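Local structure of carboxysome shell vertex protein CcmL (Gloeobacter violaceus, 4JW0) at residues Ile3-Thr9 with Phe24-Ile30; Ser18-Val22 with Lys71-Asp75; Glu53-Arg59 with Ala76-Ile82. The protein probably forms the vertices of the carboxysome shell as a homopentamer, introducing curvature into the otherwise flat hexagonal layer of CcmK subunits. The contacts are given in a common frame with arbitrary orientation. Numbering follows the deposited sequence.

Interaction 1: residues Ile3-Thr9 with Phe24-Ile30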
ATOM      1  N   ILE A   3     -12.813  -8.195   2.608  1.00 19.21           N
ATOM      2  CA  ILE A   3     -13.796  -8.692   3.559  1.00 21.99           C
ATOM      3  C   ILE A   3     -13.065  -9.162   4.807  1.00 22.07           C
ATOM      4  O   ILE A   3     -12.040  -9.833   4.722  1.00 20.32           O
ATOM      5  CB  ILE A   3     -14.613  -9.852   2.965  1.00 18.69           C
ATOM      6  CG1 ILE A   3     -15.318  -9.390   1.687  1.00 22.25           C
ATOM      7  CG2 ILE A   3     -15.632 -10.380   3.985  1.00 21.39           C
ATOM      8  CD1 ILE A   3     -15.843 -10.511   0.824  1.00 26.41           C
ATOM      9  N   GLY A   4     -13.579  -8.774   5.965  1.00 21.44           N
ATOM     10  CA  GLY A   4     -13.027  -9.217   7.226  1.00 21.12           C
ATOM     11  C   GLY A   4     -14.119  -9.728   8.134  1.00 25.06           C
ATOM     12  O   GLY A   4     -15.291  -9.383   7.976  1.00 22.36           O
ATOM     13  N   ARG A   5     -13.727 -10.558   9.091  1.00 21.84           N
ATOM     14  CA  ARG A   5     -14.643 -11.069  10.098  1.00 22.38           C
ATOM     15  C   ARG A   5     -14.244 -10.475  11.448  1.00 18.72           C
ATOM     16  O   ARG A   5     -13.062 -10.443  11.792  1.00 21.59           O
ATOM     17  CB  ARG A   5     -14.569 -12.602  10.104  1.00 29.47           C
ATOM     18  CG  ARG A   5     -15.238 -13.295  11.270  1.00 42.34           C
ATOM     19  CD  ARG A   5     -15.236 -14.812  11.058  1.00 35.45           C
ATOM     20  NE  ARG A   5     -13.979 -15.447  11.470  1.00 53.30           N
ATOM     21  CZ  ARG A   5     -13.880 -16.441  12.357  1.00 65.18           C
ATOM     22  NH1 ARG A   5     -14.961 -16.943  12.950  1.00 48.57           N
ATOM     23  NH2 ARG A   5     -12.687 -16.946  12.660  1.00 34.97           N
ATOM     24  N   VAL A   6     -15.217  -9.965  12.196  1.00 20.10           N
ATOM     25  CA  VAL A   6     -14.913  -9.309  13.458  1.00 20.64           C
ATOM     26  C   VAL A   6     -14.563 -10.358  14.505  1.00 24.07           C
ATOM     27  O   VAL A   6     -15.370 -11.249  14.792  1.00 23.58           O
ATOM     28  CB  VAL A   6     -16.088  -8.461  13.977  1.00 20.43           C
ATOM     29  CG1 VAL A   6     -15.722  -7.820  15.300  1.00 20.79           C
ATOM     30  CG2 VAL A   6     -16.485  -7.397  12.961  1.00 21.68           C
ATOM     31  N   ARG A   7     -13.365 -10.248  15.075  1.00 24.12           N
ATOM     32  CA  ARG A   7     -12.897 -11.219  16.066  1.00 28.86           C
ATOM     33  C   ARG A   7     -12.795 -10.646  17.474  1.00 32.39           C
ATOM     34  O   ARG A   7     -12.781 -11.397  18.442  1.00 30.74           O
ATOM     35  CB  ARG A   7     -11.536 -11.787  15.659  1.00 27.21           C
ATOM     36  CG  ARG A   7     -11.566 -12.632  14.394  1.00 30.39           C
ATOM     37  CD  ARG A   7     -11.940 -14.080  14.667  1.00 57.87           C
ATOM     38  NE  ARG A   7     -13.292 -14.237  15.207  1.00 69.50           N
ATOM     39  CZ  ARG A   7     -13.594 -14.889  16.331  1.00 59.99           C
ATOM     40  NH1 ARG A   7     -12.649 -15.459  17.071  1.00 53.52           N
ATOM     41  NH2 ARG A   7     -14.859 -14.968  16.724  1.00 52.60           N
ATOM     42  N   GLY A   8     -12.721  -9.328  17.600  1.00 24.78           N
ATOM     43  CA  GLY A   8     -12.589  -8.723  18.911  1.00 28.01           C
ATOM     44  C   GLY A   8     -12.272  -7.247  18.862  1.00 29.87           C
ATOM     45  O   GLY A   8     -12.473  -6.595  17.842  1.00 25.35           O
ATOM     46  N   THR A   9     -11.754  -6.730  19.970  1.00 21.55           N
ATOM     47  CA  THR A   9     -11.486  -5.307  20.104  1.00 23.91           C
ATOM     48  C   THR A   9     -10.100  -5.085  20.679  1.00 27.55           C
ATOM     49  O   THR A   9      -9.549  -5.946  21.369  1.00 29.87           O
ATOM     50  CB  THR A   9     -12.508  -4.614  21.025  1.00 34.68           C
ATOM     51  OG1 THR A   9     -12.292  -5.024  22.379  1.00 50.34           O
ATOM     52  CG2 THR A   9     -13.920  -4.963  20.616  1.00 38.02           C
ATOM     53  N   PHE A  24     -11.624   0.363  18.142  1.00 24.05           N
ATOM     54  CA  PHE A  24     -10.731  -0.441  17.315  1.00 23.24           C
ATOM     55  C   PHE A  24     -11.212  -1.879  17.271  1.00 24.62           C
ATOM     56  O   PHE A  24     -11.290  -2.540  18.306  1.00 28.35           O
ATOM     57  CB  PHE A  24      -9.305  -0.414  17.873  1.00 20.82           C
ATOM     58  CG  PHE A  24      -8.709   0.964  17.980  1.00 24.24           C
ATOM     59  CD1 PHE A  24      -8.457   1.722  16.844  1.00 28.05           C
ATOM     60  CD2 PHE A  24      -8.372   1.490  19.216  1.00 24.22           C
ATOM     61  CE1 PHE A  24      -7.896   2.980  16.943  1.00 31.95           C
ATOM     62  CE2 PHE A  24      -7.808   2.749  19.318  1.00 30.55           C
ATOM     63  CZ  PHE A  24      -7.575   3.495  18.183  1.00 27.25           C
ATOM     64  N   LEU A  25     -11.524  -2.372  16.075  1.00 18.24           N
ATOM     65  CA  LEU A  25     -11.924  -3.765  15.914  1.00 19.06           C
ATOM     66  C   LEU A  25     -10.810  -4.589  15.296  1.00 23.09           C
ATOM     67  O   LEU A  25     -10.199  -4.183  14.318  1.00 21.54           O
ATOM     68  CB  LEU A  25     -13.161  -3.887  15.020  1.00 25.19           C
ATOM     69  CG  LEU A  25     -14.504  -3.428  15.574  1.00 27.81           C
ATOM     70  CD1 LEU A  25     -15.597  -3.742  14.564  1.00 24.50           C
ATOM     71  CD2 LEU A  25     -14.798  -4.078  16.912  1.00 28.89           C
ATOM     72  N   LEU A  26     -10.563  -5.758  15.874  1.00 21.95           N
ATOM     73  CA  LEU A  26      -9.672  -6.733  15.278  1.00 19.22           C
ATOM     74  C   LEU A  26     -10.437  -7.522  14.223  1.00 23.40           C
ATOM     75  O   LEU A  26     -11.411  -8.206  14.531  1.00 22.19           O
ATOM     76  CB  LEU A  26      -9.128  -7.673  16.351  1.00 23.73           C
ATOM     77  CG  LEU A  26      -8.316  -8.864  15.853  1.00 29.67           C
ATOM     78  CD1 LEU A  26      -6.998  -8.384  15.281  1.00 25.79           C
ATOM     79  CD2 LEU A  26      -8.098  -9.859  16.978  1.00 30.18           C
ATOM     80  N   LEU A  27      -9.991  -7.413  12.977  1.00 20.40           N
ATOM     81  CA  LEU A  27     -10.632  -8.086  11.857  1.00 20.51           C
ATOM     82  C   LEU A  27      -9.745  -9.194  11.324  1.00 23.26           C
ATOM     83  O   LEU A  27      -8.550  -8.992  11.105  1.00 22.52           O
ATOM     84  CB  LEU A  27     -10.900  -7.102  10.712  1.00 22.49           C
ATOM     85  CG  LEU A  27     -11.691  -5.824  10.997  1.00 18.77           C
ATOM     86  CD1 LEU A  27     -11.868  -5.044   9.709  1.00 20.89           C
ATOM     87  CD2 LEU A  27     -13.042  -6.147  11.616  1.00 19.64           C
ATOM     88  N   GLN A  28     -10.335 -10.362  11.098  1.00 20.78           N
ATOM     89  CA  GLN A  28      -9.638 -11.440  10.412  1.00 21.19           C
ATOM     90  C   GLN A  28     -10.006 -11.438   8.938  1.00 15.87           C
ATOM     91  O   GLN A  28     -11.182 -11.403   8.586  1.00 20.30           O
ATOM     92  CB  GLN A  28      -9.995 -12.793  11.028  1.00 18.67           C
ATOM     93  CG  GLN A  28      -9.352 -13.961  10.315  1.00 20.60           C
ATOM     94  CD  GLN A  28      -9.611 -15.286  11.013  1.00 27.55           C
ATOM     95  OE1 GLN A  28     -10.604 -15.448  11.718  1.00 26.90           O
ATOM     96  NE2 GLN A  28      -8.713 -16.235  10.817  1.00 24.02           N
ATOM     97  N   LEU A  29      -9.000 -11.478   8.072  1.00 17.92           N
ATOM     98  CA  LEU A  29      -9.255 -11.479   6.639  1.00 20.32           C
ATOM     99  C   LEU A  29      -9.988 -12.741   6.217  1.00 24.02           C
ATOM    100  O   LEU A  29      -9.747 -13.836   6.742  1.00 21.64           O
ATOM    101  CB  LEU A  29      -7.954 -11.347   5.848  1.00 19.12           C
ATOM    102  CG  LEU A  29      -7.405  -9.934   5.613  1.00 26.64           C
ATOM    103  CD1 LEU A  29      -8.242  -9.209   4.578  1.00 29.28           C
ATOM    104  CD2 LEU A  29      -7.349  -9.142   6.909  1.00 24.00           C
ATOM    105  N   ILE A  30     -10.896 -12.564   5.267  1.00 20.53           N
ATOM    106  CA  ILE A  30     -11.637 -13.659   4.668  1.00 21.57           C
ATOM    107  C   ILE A  30     -11.153 -13.812   3.232  1.00 27.05           C
ATOM    108  O   ILE A  30     -10.915 -12.812   2.544  1.00 25.92           O
ATOM    109  CB  ILE A  30     -13.145 -13.368   4.676  1.00 24.71           C
ATOM    110  CG1 ILE A  30     -13.677 -13.350   6.112  1.00 21.05           C
ATOM    111  CG2 ILE A  30     -13.900 -14.379   3.824  1.00 24.78           C
ATOM    112  CD1 ILE A  30     -13.529 -14.666   6.837  1.00 25.08           C
TER
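V6 drops between two leucines of the facing strand: its CG2 is 4.1 Å from L25 CD1 and 3.9 Å from L27 CD2. On that same face G4 leaves a dip where even a CB would crowd L27 CB; its CA is 4.4 Å from L29 CA, the two forming a non-hydrogen-bonded pair. T9 CG2, farther along, rests 3.9 Å from L25 CD2. The two segments are antiparallel neighbours in the OB-fold barrel that gives the CcmL/EutN family its core, and L27 and L29 reach F57 on strand 54-59. A classic bulge interrupts the register: R7 and G8 both face L26, with R7 N to L26 O at 2.9 Å and L26 N to G8 O at 2.9 Å; G8 has no side chain on the L26 side of the sheet. On this same face Q28 stretches out to R5, OE1 accepting from R5 NH2 at 2.7 Å, and R7 CD passes 3.5 Å from Q28 OE1; the R7 guanidinium goes on to D52 and to D88 of a neighbouring subunit. I30 CD1 lies 4.0 Å from R5 CB, and I3 CG2 meets I30 CB at 3.9 Å.

Interaction 2: residues Ser18-Val22 with Lys71-Asp75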
ATOM      1  N   SER A  18      -5.717  12.640  19.119  1.00 33.99           N
ATOM      2  CA  SER A  18      -6.647  12.667  17.999  1.00 34.75           C
ATOM      3  C   SER A  18      -7.434  11.365  17.865  1.00 32.89           C
ATOM      4  O   SER A  18      -8.441  11.317  17.159  1.00 36.49           O
ATOM      5  CB  SER A  18      -5.901  12.943  16.698  1.00 32.46           C
ATOM      6  OG  SER A  18      -4.885  11.980  16.478  1.00 39.98           O
ATOM      7  N   MET A  19      -6.981  10.315  18.540  1.00 29.16           N
ATOM      8  CA  MET A  19      -7.623   9.002  18.429  1.00 27.37           C
ATOM      9  C   MET A  19      -8.652   8.720  19.523  1.00 32.55           C
ATOM     10  O   MET A  19      -9.255   7.647  19.554  1.00 39.36           O
ATOM     11  CB  MET A  19      -6.559   7.907  18.422  1.00 29.29           C
ATOM     12  CG  MET A  19      -5.645   7.949  17.202  1.00 25.04           C
ATOM     13  SD  MET A  19      -6.549   7.821  15.649  1.00 29.44           S
ATOM     14  CE  MET A  19      -7.351   6.237  15.907  1.00 35.65           C
ATOM     15  N   VAL A  20      -8.864   9.677  20.419  1.00 33.85           N
ATOM     16  CA  VAL A  20      -9.864   9.502  21.464  1.00 32.65           C
ATOM     17  C   VAL A  20     -11.249   9.330  20.850  1.00 30.57           C
ATOM     18  O   VAL A  20     -11.626  10.063  19.938  1.00 36.14           O
ATOM     19  CB  VAL A  20      -9.879  10.693  22.438  1.00 41.78           C
ATOM     20  CG1 VAL A  20     -11.081  10.607  23.367  1.00 35.46           C
ATOM     21  CG2 VAL A  20      -8.587  10.737  23.231  1.00 31.32           C
ATOM     22  N   GLY A  21     -11.994   8.349  21.349  1.00 33.47           N
ATOM     23  CA  GLY A  21     -13.351   8.104  20.894  1.00 35.88           C
ATOM     24  C   GLY A  21     -13.448   7.007  19.850  1.00 32.74           C
ATOM     25  O   GLY A  21     -14.537   6.507  19.556  1.00 36.66           O
ATOM     26  N   VAL A  22     -12.310   6.629  19.284  1.00 32.35           N
ATOM     27  CA  VAL A  22     -12.289   5.660  18.198  1.00 29.16           C
ATOM     28  C   VAL A  22     -12.322   4.234  18.738  1.00 26.52           C
ATOM     29  O   VAL A  22     -11.520   3.870  19.590  1.00 29.17           O
ATOM     30  CB  VAL A  22     -11.036   5.842  17.334  1.00 30.98           C
ATOM     31  CG1 VAL A  22     -11.029   4.843  16.188  1.00 29.92           C
ATOM     32  CG2 VAL A  22     -10.960   7.268  16.811  1.00 33.47           C
ATOM     33  N   LYS A  71      -8.238  14.341  10.155  1.00 22.92           N
ATOM     34  CA  LYS A  71      -6.861  14.537  10.596  1.00 27.52           C
ATOM     35  C   LYS A  71      -6.428  13.489  11.616  1.00 23.87           C
ATOM     36  O   LYS A  71      -5.516  13.726  12.405  1.00 25.81           O
ATOM     37  CB  LYS A  71      -6.682  15.944  11.177  1.00 24.50           C
ATOM     38  CG  LYS A  71      -6.623  17.050  10.132  1.00 44.33           C
ATOM     39  CD  LYS A  71      -6.188  18.374  10.756  1.00 66.36           C
ATOM     40  CE  LYS A  71      -5.588  19.316   9.722  1.00 95.11           C
ATOM     41  NZ  LYS A  71      -5.130  20.600  10.329  1.00 79.95           N
ATOM     42  N   ARG A  72      -7.079  12.328  11.599  1.00 20.60           N
ATOM     43  CA  ARG A  72      -6.692  11.226  12.469  1.00 21.10           C
ATOM     44  C   ARG A  72      -5.686  10.312  11.786  1.00 18.44           C
ATOM     45  O   ARG A  72      -5.804  10.035  10.595  1.00 22.89           O
ATOM     46  CB  ARG A  72      -7.906  10.396  12.861  1.00 25.71           C
ATOM     47  CG  ARG A  72      -8.786  11.040  13.906  1.00 31.39           C
ATOM     48  CD  ARG A  72      -9.835  10.059  14.389  1.00 30.50           C
ATOM     49  NE  ARG A  72     -10.762  10.690  15.322  1.00 39.12           N
ATOM     50  CZ  ARG A  72     -12.069  10.453  15.366  1.00 45.88           C
ATOM     51  NH1 ARG A  72     -12.634   9.589  14.533  1.00 50.55           N
ATOM     52  NH2 ARG A  72     -12.821  11.084  16.256  1.00 43.12           N
ATOM     53  N   PRO A  73      -4.693   9.829  12.545  1.00 19.58           N
ATOM     54  CA  PRO A  73      -3.689   8.918  11.980  1.00 17.87           C
ATOM     55  C   PRO A  73      -4.206   7.483  11.878  1.00 17.89           C
ATOM     56  O   PRO A  73      -3.607   6.554  12.427  1.00 21.99           O
ATOM     57  CB  PRO A  73      -2.526   9.021  12.971  1.00 20.26           C
ATOM     58  CG  PRO A  73      -3.169   9.399  14.267  1.00 23.50           C
ATOM     59  CD  PRO A  73      -4.353  10.252  13.917  1.00 19.53           C
ATOM     60  N   VAL A  74      -5.313   7.316  11.159  1.00 18.09           N
ATOM     61  CA  VAL A  74      -5.936   6.006  10.978  1.00 15.93           C
ATOM     62  C   VAL A  74      -5.805   5.551   9.529  1.00 15.39           C
ATOM     63  O   VAL A  74      -5.945   6.353   8.603  1.00 21.17           O
ATOM     64  CB  VAL A  74      -7.434   6.024  11.356  1.00 24.53           C
ATOM     65  CG1 VAL A  74      -7.592   6.162  12.847  1.00 40.87           C
ATOM     66  CG2 VAL A  74      -8.169   7.147  10.628  1.00 23.75           C
ATOM     67  N   ASP A  75      -5.556   4.259   9.337  1.00 19.01           N
ATOM     68  CA  ASP A  75      -5.285   3.729   8.005  1.00 19.22           C
ATOM     69  C   ASP A  75      -6.150   2.513   7.661  1.00 16.97           C
ATOM     70  O   ASP A  75      -5.882   1.809   6.686  1.00 17.61           O
ATOM     71  CB  ASP A  75      -3.808   3.361   7.879  1.00 21.20           C
ATOM     72  CG  ASP A  75      -3.442   2.152   8.720  1.00 25.19           C
ATOM     73  OD1 ASP A  75      -4.247   1.794   9.607  1.00 22.69           O
ATOM     74  OD2 ASP A  75      -2.367   1.552   8.489  1.00 23.60           O
TER
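Two loops of the OB fold meet here, one linking strands 2-11 and 24-30, the other leading into strand 76-81. R72 loses most surface. Its extended side chain runs beside the 3-10 segment at S18-M19, and NE gives a weak hydrogen bond to S18 O at 3.0 Å, the carbonyl lying near the guanidinium plane. M19, the next most covered, curls its thioether back toward the second loop: SD is 3.7 Å from P73 CD and 4.0 Å from R72 CB. S18 points toward the second loop, its OG 3.1 Å from P73 CD. P73 centres an inverse gamma turn, with a weak V74 N to R72 O bond at 2.8 Å. On the other side M19 opens a type II beta turn, V22 N bonding M19 O at 3.2 Å, and G21 takes a positive phi that suits glycine. Next to this pairing comes a neighbouring subunit: M19 packs on its I79, P73 O accepts from its S58 OG, and D75 bonds its M1 and R59. The turn brings V22 over one face of the R72 guanidinium, with V22 CG2 3.7 Å from R72 NH1.

Interaction 3: residues Glu53-Arg59 with Ala76-Ile82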
ATOM      1  N   GLU A  53     -19.455 -10.915  12.705  1.00 25.81           N
ATOM      2  CA  GLU A  53     -20.057 -10.284  11.540  1.00 21.57           C
ATOM      3  C   GLU A  53     -19.017 -10.091  10.444  1.00 23.57           C
ATOM      4  O   GLU A  53     -17.839  -9.887  10.728  1.00 24.38           O
ATOM      5  CB  GLU A  53     -20.685  -8.947  11.923  1.00 26.36           C
ATOM      6  CG  GLU A  53     -21.934  -9.088  12.778  1.00 35.46           C
ATOM      7  CD  GLU A  53     -22.738  -7.806  12.858  1.00 37.77           C
ATOM      8  OE1 GLU A  53     -22.239  -6.817  13.421  1.00 41.57           O
ATOM      9  OE2 GLU A  53     -23.879  -7.787  12.359  1.00 35.72           O
ATOM     10  N   TRP A  54     -19.450 -10.186   9.190  1.00 21.30           N
ATOM     11  CA  TRP A  54     -18.580  -9.897   8.064  1.00 20.76           C
ATOM     12  C   TRP A  54     -18.675  -8.418   7.750  1.00 21.98           C
ATOM     13  O   TRP A  54     -19.767  -7.855   7.730  1.00 22.30           O
ATOM     14  CB  TRP A  54     -18.980 -10.701   6.828  1.00 22.60           C
ATOM     15  CG  TRP A  54     -18.503 -12.120   6.823  1.00 30.46           C
ATOM     16  CD1 TRP A  54     -18.191 -12.887   7.904  1.00 31.71           C
ATOM     17  CD2 TRP A  54     -18.280 -12.939   5.671  1.00 24.46           C
ATOM     18  NE1 TRP A  54     -17.790 -14.139   7.493  1.00 32.32           N
ATOM     19  CE2 TRP A  54     -17.840 -14.196   6.127  1.00 29.23           C
ATOM     20  CE3 TRP A  54     -18.416 -12.735   4.297  1.00 23.51           C
ATOM     21  CZ2 TRP A  54     -17.533 -15.238   5.261  1.00 33.45           C
ATOM     22  CZ3 TRP A  54     -18.112 -13.773   3.437  1.00 33.64           C
ATOM     23  CH2 TRP A  54     -17.675 -15.008   3.923  1.00 30.23           C
ATOM     24  N   VAL A  55     -17.534  -7.786   7.504  1.00 23.15           N
ATOM     25  CA  VAL A  55     -17.525  -6.381   7.138  1.00 19.06           C
ATOM     26  C   VAL A  55     -16.690  -6.144   5.890  1.00 17.76           C
ATOM     27  O   VAL A  55     -15.796  -6.931   5.558  1.00 18.92           O
ATOM     28  CB  VAL A  55     -16.959  -5.502   8.276  1.00 18.80           C
ATOM     29  CG1 VAL A  55     -17.778  -5.670   9.536  1.00 20.51           C
ATOM     30  CG2 VAL A  55     -15.492  -5.836   8.533  1.00 21.21           C
ATOM     31  N   LEU A  56     -16.995  -5.058   5.191  1.00 20.21           N
ATOM     32  CA  LEU A  56     -16.088  -4.514   4.197  1.00 18.06           C
ATOM     33  C   LEU A  56     -15.237  -3.474   4.894  1.00 17.30           C
ATOM     34  O   LEU A  56     -15.751  -2.686   5.700  1.00 16.51           O
ATOM     35  CB  LEU A  56     -16.847  -3.836   3.062  1.00 23.54           C
ATOM     36  CG  LEU A  56     -17.524  -4.699   2.003  1.00 26.79           C
ATOM     37  CD1 LEU A  56     -18.294  -3.781   1.053  1.00 27.93           C
ATOM     38  CD2 LEU A  56     -16.521  -5.556   1.238  1.00 22.05           C
ATOM     39  N   PHE A  57     -13.941  -3.463   4.603  1.00 18.51           N
ATOM     40  CA  PHE A  57     -13.079  -2.435   5.160  1.00 16.71           C
ATOM     41  C   PHE A  57     -12.105  -1.916   4.121  1.00 18.51           C
ATOM     42  O   PHE A  57     -11.739  -2.623   3.177  1.00 17.63           O
ATOM     43  CB  PHE A  57     -12.352  -2.922   6.422  1.00 19.40           C
ATOM     44  CG  PHE A  57     -11.265  -3.932   6.166  1.00 19.54           C
ATOM     45  CD1 PHE A  57     -11.570  -5.279   6.037  1.00 17.67           C
ATOM     46  CD2 PHE A  57      -9.934  -3.538   6.096  1.00 23.07           C
ATOM     47  CE1 PHE A  57     -10.572  -6.216   5.818  1.00 20.50           C
ATOM     48  CE2 PHE A  57      -8.930  -4.472   5.876  1.00 21.90           C
ATOM     49  CZ  PHE A  57      -9.251  -5.812   5.735  1.00 24.50           C
ATOM     50  N   SER A  58     -11.726  -0.656   4.297  1.00 17.50           N
ATOM     51  CA  SER A  58     -10.803   0.016   3.402  1.00 16.06           C
ATOM     52  C   SER A  58      -9.536   0.348   4.148  1.00 19.93           C
ATOM     53  O   SER A  58      -9.549   0.475   5.377  1.00 17.93           O
ATOM     54  CB  SER A  58     -11.422   1.303   2.870  1.00 19.56           C
ATOM     55  OG  SER A  58     -12.522   1.012   2.040  1.00 19.33           O
ATOM     56  N   ARG A  59      -8.456   0.507   3.391  1.00 17.45           N
ATOM     57  CA  ARG A  59      -7.150   0.838   3.938  1.00 16.27           C
ATOM     58  C   ARG A  59      -6.639   2.126   3.327  1.00 19.29           C
ATOM     59  O   ARG A  59      -7.026   2.497   2.213  1.00 18.83           O
ATOM     60  CB  ARG A  59      -6.145  -0.267   3.632  1.00 19.13           C
ATOM     61  CG  ARG A  59      -6.439  -1.607   4.267  1.00 23.52           C
ATOM     62  CD  ARG A  59      -5.606  -2.684   3.575  1.00 35.65           C
ATOM     63  NE  ARG A  59      -5.286  -3.800   4.463  1.00 42.36           N
ATOM     64  CZ  ARG A  59      -5.658  -5.066   4.273  1.00 55.54           C
ATOM     65  NH1 ARG A  59      -6.379  -5.425   3.213  1.00 48.47           N
ATOM     66  NH2 ARG A  59      -5.307  -5.990   5.158  1.00 34.64           N
ATOM     67  N   ALA A  76      -7.176   2.262   8.469  1.00 17.52           N
ATOM     68  CA  ALA A  76      -8.123   1.193   8.182  1.00 18.84           C
ATOM     69  C   ALA A  76      -9.461   1.538   8.804  1.00 16.10           C
ATOM     70  O   ALA A  76      -9.534   1.994   9.947  1.00 17.74           O
ATOM     71  CB  ALA A  76      -7.616  -0.132   8.701  1.00 17.58           C
ATOM     72  N   VAL A  77     -10.522   1.321   8.040  1.00 16.87           N
ATOM     73  CA  VAL A  77     -11.853   1.725   8.455  1.00 19.35           C
ATOM     74  C   VAL A  77     -12.887   0.687   8.027  1.00 19.44           C
ATOM     75  O   VAL A  77     -12.851   0.182   6.907  1.00 17.51           O
ATOM     76  CB  VAL A  77     -12.225   3.101   7.852  1.00 18.50           C
ATOM     77  CG1 VAL A  77     -12.221   3.039   6.324  1.00 22.02           C
ATOM     78  CG2 VAL A  77     -13.563   3.573   8.369  1.00 20.65           C
ATOM     79  N   VAL A  78     -13.805   0.375   8.934  1.00 17.90           N
ATOM     80  CA  VAL A  78     -14.957  -0.454   8.612  1.00 15.90           C
ATOM     81  C   VAL A  78     -15.950   0.434   7.882  1.00 14.58           C
ATOM     82  O   VAL A  78     -16.352   1.472   8.405  1.00 17.88           O
ATOM     83  CB  VAL A  78     -15.627  -1.014   9.892  1.00 18.22           C
ATOM     84  CG1 VAL A  78     -16.918  -1.748   9.559  1.00 19.90           C
ATOM     85  CG2 VAL A  78     -14.670  -1.929  10.645  1.00 20.21           C
ATOM     86  N   ILE A  79     -16.353   0.039   6.682  1.00 19.41           N
ATOM     87  CA  ILE A  79     -17.279   0.869   5.922  1.00 16.58           C
ATOM     88  C   ILE A  79     -18.675   0.269   5.832  1.00 20.17           C
ATOM     89  O   ILE A  79     -19.628   0.979   5.524  1.00 23.10           O
ATOM     90  CB  ILE A  79     -16.741   1.190   4.521  1.00 21.29           C
ATOM     91  CG1 ILE A  79     -16.692  -0.062   3.651  1.00 21.90           C
ATOM     92  CG2 ILE A  79     -15.366   1.843   4.633  1.00 22.91           C
ATOM     93  CD1 ILE A  79     -16.261   0.209   2.229  1.00 31.05           C
ATOM     94  N   GLY A  80     -18.806  -1.026   6.104  1.00 20.07           N
ATOM     95  CA  GLY A  80     -20.116  -1.649   6.084  1.00 22.37           C
ATOM     96  C   GLY A  80     -20.170  -3.052   6.635  1.00 17.61           C
ATOM     97  O   GLY A  80     -19.216  -3.813   6.523  1.00 20.56           O
ATOM     98  N   ILE A  81     -21.306  -3.389   7.236  1.00 18.27           N
ATOM     99  CA  ILE A  81     -21.600  -4.766   7.594  1.00 20.74           C
ATOM    100  C   ILE A  81     -22.200  -5.453   6.373  1.00 20.42           C
ATOM    101  O   ILE A  81     -23.132  -4.943   5.747  1.00 21.78           O
ATOM    102  CB  ILE A  81     -22.571  -4.841   8.783  1.00 21.63           C
ATOM    103  CG1 ILE A  81     -21.910  -4.248  10.026  1.00 23.14           C
ATOM    104  CG2 ILE A  81     -23.000  -6.291   9.031  1.00 27.27           C
ATOM    105  CD1 ILE A  81     -22.887  -3.882  11.141  1.00 29.35           C
ATOM    106  N   ILE A  82     -21.650  -6.607   6.020  1.00 19.29           N
ATOM    107  CA  ILE A  82     -22.078  -7.309   4.824  1.00 18.83           C
ATOM    108  C   ILE A  82     -23.319  -8.149   5.102  1.00 20.73           C
ATOM    109  O   ILE A  82     -23.357  -8.910   6.065  1.00 22.56           O
ATOM    110  CB  ILE A  82     -20.954  -8.208   4.289  1.00 23.36           C
ATOM    111  CG1 ILE A  82     -19.832  -7.347   3.699  1.00 21.04           C
ATOM    112  CG2 ILE A  82     -21.487  -9.166   3.240  1.00 20.59           C
ATOM    113  CD1 ILE A  82     -18.559  -8.106   3.424  1.00 21.71           C
TER
HETATM  114  O   HOH W   1     -22.329 -10.021   8.392  1.00 23.38           O
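Five backbone hydrogen bonds join these antiparallel strands. The shortest runs from I82 N to W54 O, 2.8 Å and nearly straight; L56 N to G80 O follows at 2.9 Å, then I79 N to L56 O at 3.0 Å. S58 and V77 bond each other both ways, S58 N to V77 O and V77 N to S58 O, each 3.0 Å. Because I79 and G80 both face L56, this is a classic beta bulge; such bulges accentuate strand twist, consistent with the strong curl of an OB barrel. A water extends the pairing at one end, accepting from W54 N at 3.0 Å and donating to I82 O at 2.8 Å. CA-H...O contacts such as V55 CA to G80 O (3.1 Å) fill in between. On the V55 and F57 face, V55 CB touches V78 CG1 at 4.0 Å. Across the sheet L56 is flanked by two isoleucines, CB 3.8 Å from I79 CG1 and CG 3.8 Å from I82 CD1, and W54 CB meets I82 CB at 4.1 Å. Strand 54-59 bonds strand 2-11 on its other edge, and F57 packs on L27 and L29 of strand 24-30. A76 and V78 bond A44, closing the barrel against strand 39-44, while G80 and I81 pair with a strand of a neighbouring subunit.

Interactions 1 and 3 are consecutive parts of one barrel wall, their centres about 9 Å apart. Strands 2-11 and 54-59 are neighbours, with probable hydrogen bonds from V55 N to G4 O (2.8 Å) and from V6 N to E53 O (3.0 Å); inside, L27 CD1 meets F57 CD1 at 3.7 Å. Interaction 2 lies farther out, its centre about 18 Å from that of interaction 1 and 17 Å from that of interaction 3, but touches both: M19 CE packs 3.5 Å from F24 CE1, and D75 O lies 3.7 Å from R59 CB, where its loop enters strand 76-81. All three also meet neighbouring subunits, so barrel and loops together contribute to the pentamer interfaces.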